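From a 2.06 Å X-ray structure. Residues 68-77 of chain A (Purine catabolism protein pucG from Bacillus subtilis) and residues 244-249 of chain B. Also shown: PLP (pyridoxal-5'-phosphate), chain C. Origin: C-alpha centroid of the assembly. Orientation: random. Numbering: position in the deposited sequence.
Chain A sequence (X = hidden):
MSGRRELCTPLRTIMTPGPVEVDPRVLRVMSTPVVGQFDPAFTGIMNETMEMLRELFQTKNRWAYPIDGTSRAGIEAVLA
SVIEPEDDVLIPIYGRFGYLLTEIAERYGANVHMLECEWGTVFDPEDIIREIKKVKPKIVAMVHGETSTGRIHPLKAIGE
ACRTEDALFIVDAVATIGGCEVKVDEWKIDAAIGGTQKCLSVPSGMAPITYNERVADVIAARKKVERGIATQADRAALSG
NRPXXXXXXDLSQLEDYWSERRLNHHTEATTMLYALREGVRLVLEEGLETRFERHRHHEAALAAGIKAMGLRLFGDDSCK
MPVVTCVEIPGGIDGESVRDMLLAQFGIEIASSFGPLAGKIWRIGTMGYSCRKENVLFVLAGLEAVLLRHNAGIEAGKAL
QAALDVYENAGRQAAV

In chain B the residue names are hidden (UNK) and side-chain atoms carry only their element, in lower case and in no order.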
# COMPACT_ATOMS: atom_id res chain seq x y z
N ASP A 68 -4.26 0.45 3.52
CA ASP A 68 -3.19 -0.14 2.75
C ASP A 68 -2.64 1.05 2.00
O ASP A 68 -3.30 1.61 1.14
CB ASP A 68 -3.76 -1.22 1.81
CG ASP A 68 -4.22 -2.47 2.56
OD1 ASP A 68 -4.76 -3.40 1.91
OD2 ASP A 68 -4.07 -2.49 3.81
N GLY A 69 -1.46 1.51 2.36
CA GLY A 69 -0.96 2.72 1.72
C GLY A 69 0.13 3.09 2.66
O GLY A 69 0.15 2.58 3.80
N THR A 70 1.03 3.94 2.21
CA THR A 70 1.97 4.49 3.16
C THR A 70 1.23 5.35 4.23
O THR A 70 -0.03 5.55 4.17
CB THR A 70 3.25 5.17 2.46
OG1 THR A 70 3.07 6.59 2.27
CG2 THR A 70 3.54 4.50 1.13
N SER A 71 2.00 5.81 5.22
CA SER A 71 1.43 6.55 6.32
C SER A 71 0.56 7.70 5.83
O SER A 71 -0.51 7.98 6.37
CB SER A 71 2.55 7.10 7.14
OG SER A 71 3.52 6.10 7.32
N ARG A 72 1.05 8.39 4.81
CA ARG A 72 0.38 9.60 4.34
C ARG A 72 -0.85 9.33 3.47
O ARG A 72 -1.67 10.23 3.29
CB ARG A 72 1.36 10.56 3.63
CG ARG A 72 1.64 10.27 2.20
CD ARG A 72 2.83 11.18 1.79
NE ARG A 72 4.08 10.89 2.53
CZ ARG A 72 5.19 11.65 2.50
NH1 ARG A 72 5.24 12.79 1.81
NH2 ARG A 72 6.27 11.29 3.20
N ALA A 73 -1.01 8.09 2.99
CA ALA A 73 -2.29 7.64 2.44
C ALA A 73 -3.26 7.46 3.62
O ALA A 73 -4.45 7.68 3.46
CB ALA A 73 -2.12 6.33 1.69
N GLY A 74 -2.75 6.98 4.76
CA GLY A 74 -3.57 6.90 5.95
C GLY A 74 -4.06 8.27 6.37
O GLY A 74 -5.22 8.45 6.70
N ILE A 75 -3.14 9.23 6.40
CA ILE A 75 -3.49 10.59 6.75
C ILE A 75 -4.53 11.18 5.77
O ILE A 75 -5.51 11.79 6.19
CB ILE A 75 -2.25 11.47 6.75
CG1 ILE A 75 -1.25 11.00 7.85
CG2 ILE A 75 -2.70 12.97 6.87
CD1 ILE A 75 0.11 11.80 7.84
N GLU A 76 -4.29 10.99 4.47
CA GLU A 76 -5.20 11.43 3.45
C GLU A 76 -6.61 10.80 3.57
O GLU A 76 -7.63 11.53 3.46
CB GLU A 76 -4.58 11.24 2.03
CG GLU A 76 -5.51 11.77 0.89
CD GLU A 76 -4.77 11.98 -0.42
OE1 GLU A 76 -5.44 12.15 -1.46
OE2 GLU A 76 -3.53 12.01 -0.43
N ALA A 77 -6.67 9.49 3.83
CA ALA A 77 -7.98 8.82 3.96
C ALA A 77 -8.77 9.43 5.13
O ALA A 77 -9.96 9.72 4.99
CB ALA A 77 -7.84 7.31 4.11
N UNK B 244 -4.08 17.70 -8.98
CA UNK B 244 -4.66 16.35 -8.87
C UNK B 244 -5.22 16.30 -7.43
O UNK B 244 -4.47 16.61 -6.48
c UNK B 244 -2.63 15.36 -10.23
c UNK B 244 -3.56 15.22 -8.99
c UNK B 244 -3.29 15.34 -11.57
c UNK B 244 -4.14 13.82 -8.78
N UNK B 245 -6.50 15.92 -7.26
CA UNK B 245 -7.17 15.95 -5.93
C UNK B 245 -6.48 15.06 -4.82
O UNK B 245 -6.36 15.48 -3.64
c UNK B 245 -9.45 15.94 -4.65
o UNK B 245 -9.29 16.68 -6.96
c UNK B 245 -8.74 15.75 -6.02
N UNK B 246 -5.98 13.89 -5.21
CA UNK B 246 -5.21 13.09 -4.26
C UNK B 246 -3.67 13.34 -4.33
O UNK B 246 -3.02 12.96 -5.32
o UNK B 246 -4.68 10.82 -3.61
c UNK B 246 -5.54 11.60 -4.42
N UNK B 247 -3.11 13.93 -3.27
CA UNK B 247 -1.64 14.09 -3.13
C UNK B 247 -0.89 12.75 -3.26
O UNK B 247 0.14 12.64 -3.96
c UNK B 247 0.22 14.78 -1.48
n UNK B 247 0.63 13.82 -0.62
c UNK B 247 -1.29 14.81 -1.80
o UNK B 247 1.00 15.59 -1.99
N UNK B 248 -1.41 11.72 -2.59
CA UNK B 248 -0.75 10.41 -2.54
C UNK B 248 -0.83 9.71 -3.90
O UNK B 248 0.08 8.95 -4.26
c UNK B 248 0.86 6.71 -0.16
c UNK B 248 0.33 7.97 -0.34
c UNK B 248 -1.32 9.55 -1.41
c UNK B 248 0.34 5.63 -0.91
c UNK B 248 -0.70 5.82 -1.81
c UNK B 248 -0.73 8.19 -1.25
o UNK B 248 0.87 4.37 -0.73
c UNK B 248 -1.24 7.09 -1.96
N UNK B 249 -1.87 10.05 -4.68
CA UNK B 249 -2.13 9.50 -6.03
C UNK B 249 -1.76 10.50 -7.16
O UNK B 249 -2.24 10.40 -8.29
c UNK B 249 -3.52 5.81 -4.39
c UNK B 249 -3.61 9.13 -6.18
c UNK B 249 -5.33 7.86 -4.88
c UNK B 249 -4.03 7.94 -5.37
c UNK B 249 -5.74 6.78 -4.12
c UNK B 249 -4.82 5.75 -3.87
c UNK B 249 -3.14 6.90 -5.12
N1 PLP C . 4.29 12.06 8.70
C2 PLP C . 5.47 12.18 9.57
C2A PLP C . 5.52 12.90 10.78
C3 PLP C . 6.69 11.58 9.24
O3 PLP C . 7.79 11.68 10.05
C4 PLP C . 6.85 10.81 8.10
C4A PLP C . 8.24 10.14 7.80
C5 PLP C . 5.75 10.66 7.26
C6 PLP C . 4.48 11.28 7.52
C5A PLP C . 5.98 9.88 6.01
O4P PLP C . 5.08 8.88 5.91
P PLP C . 5.35 7.98 4.64
O1P PLP C . 6.68 8.30 3.97
O2P PLP C . 3.97 8.27 3.77
O3P PLP C . 5.26 6.36 5.10

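Position 244 carries four side-chain carbons and no heteroatom. The chain forks at its first carbon and one arm is two carbons long, the pattern of isoleucine. The side chain of Ile244(B) is out of reach of the chain A stretch, and the residue makes no contact with it.

Position 245 has one carbon bearing one oxygen and one carbon, a beta-branched hydroxyl. The CA-to-CB bond points sideways. This is Thr245(B), whose CG2 stays 6.4 Å from OE1 of Glu76(A).

At position 246 a single carbon is followed by a single oxygen, which lies 2.6 Å from OE1 of Glu76(A). The composition is that of serine. Ser246(B) has chi1 at 174° (t), and its OG donates a short hydrogen bond to that carboxylate oxygen.

Position 247 shows two carbons, the second carrying one oxygen and one nitrogen: a short carboxamide, hence asparagine. The CB of Asn247(B) is 3.8 Å from OE2 of Glu76(A), while its side chain also passes near Arg72(A). The amide is probably turned over in the model, so its two terminal atoms support no further assignment.

Position 248 holds one carbon, then a ring of six carbons bearing an oxygen at the far end. That oxygen sits 3.0 Å from N of Thr70(A), and the ring lies against CB of Ala73(A). A phenol identifies Tyr248(B). Its OH accepts a hydrogen bond from Thr70(A) N, with an N-H...acceptor angle of 168°. The CB of Ala73(A) stands 3.4 Å from the centroid of the ring formed by CG to CZ of Tyr248(B), only 7° off the normal, a CH-pi contact over the face. At the ring edge, CG of Arg72(A) approaches CD1 of Tyr248(B) to 3.7 Å.

Position 249 has one carbon and a six-carbon ring without oxygen, so it is phenylalanine. The ring of Phe249(B) makes no contact with the chain A stretch; its CD2 is 5.5 Å from OE1 of Glu76(A). The backbone N of Phe249(B) donates to OG of Ser246(B) at 3.1 Å.

The contact thus has two parts. Glu76(A), extended with chi1 and chi2 both t, takes the hydroxyl of Ser246(B) on OE1 and, at 3.0 Å, the backbone N of Tyr248(B) on OE2. Beyond it, the Tyr248(B) ring packs along the start of the helix and reaches the N-cap residue. Thr70(A) therefore joins two sites: its N meets the phenol, while its OG1 donates a very short 2.4 Å hydrogen bond to PLP O2P.

Chain B (244-249) ITSNYF
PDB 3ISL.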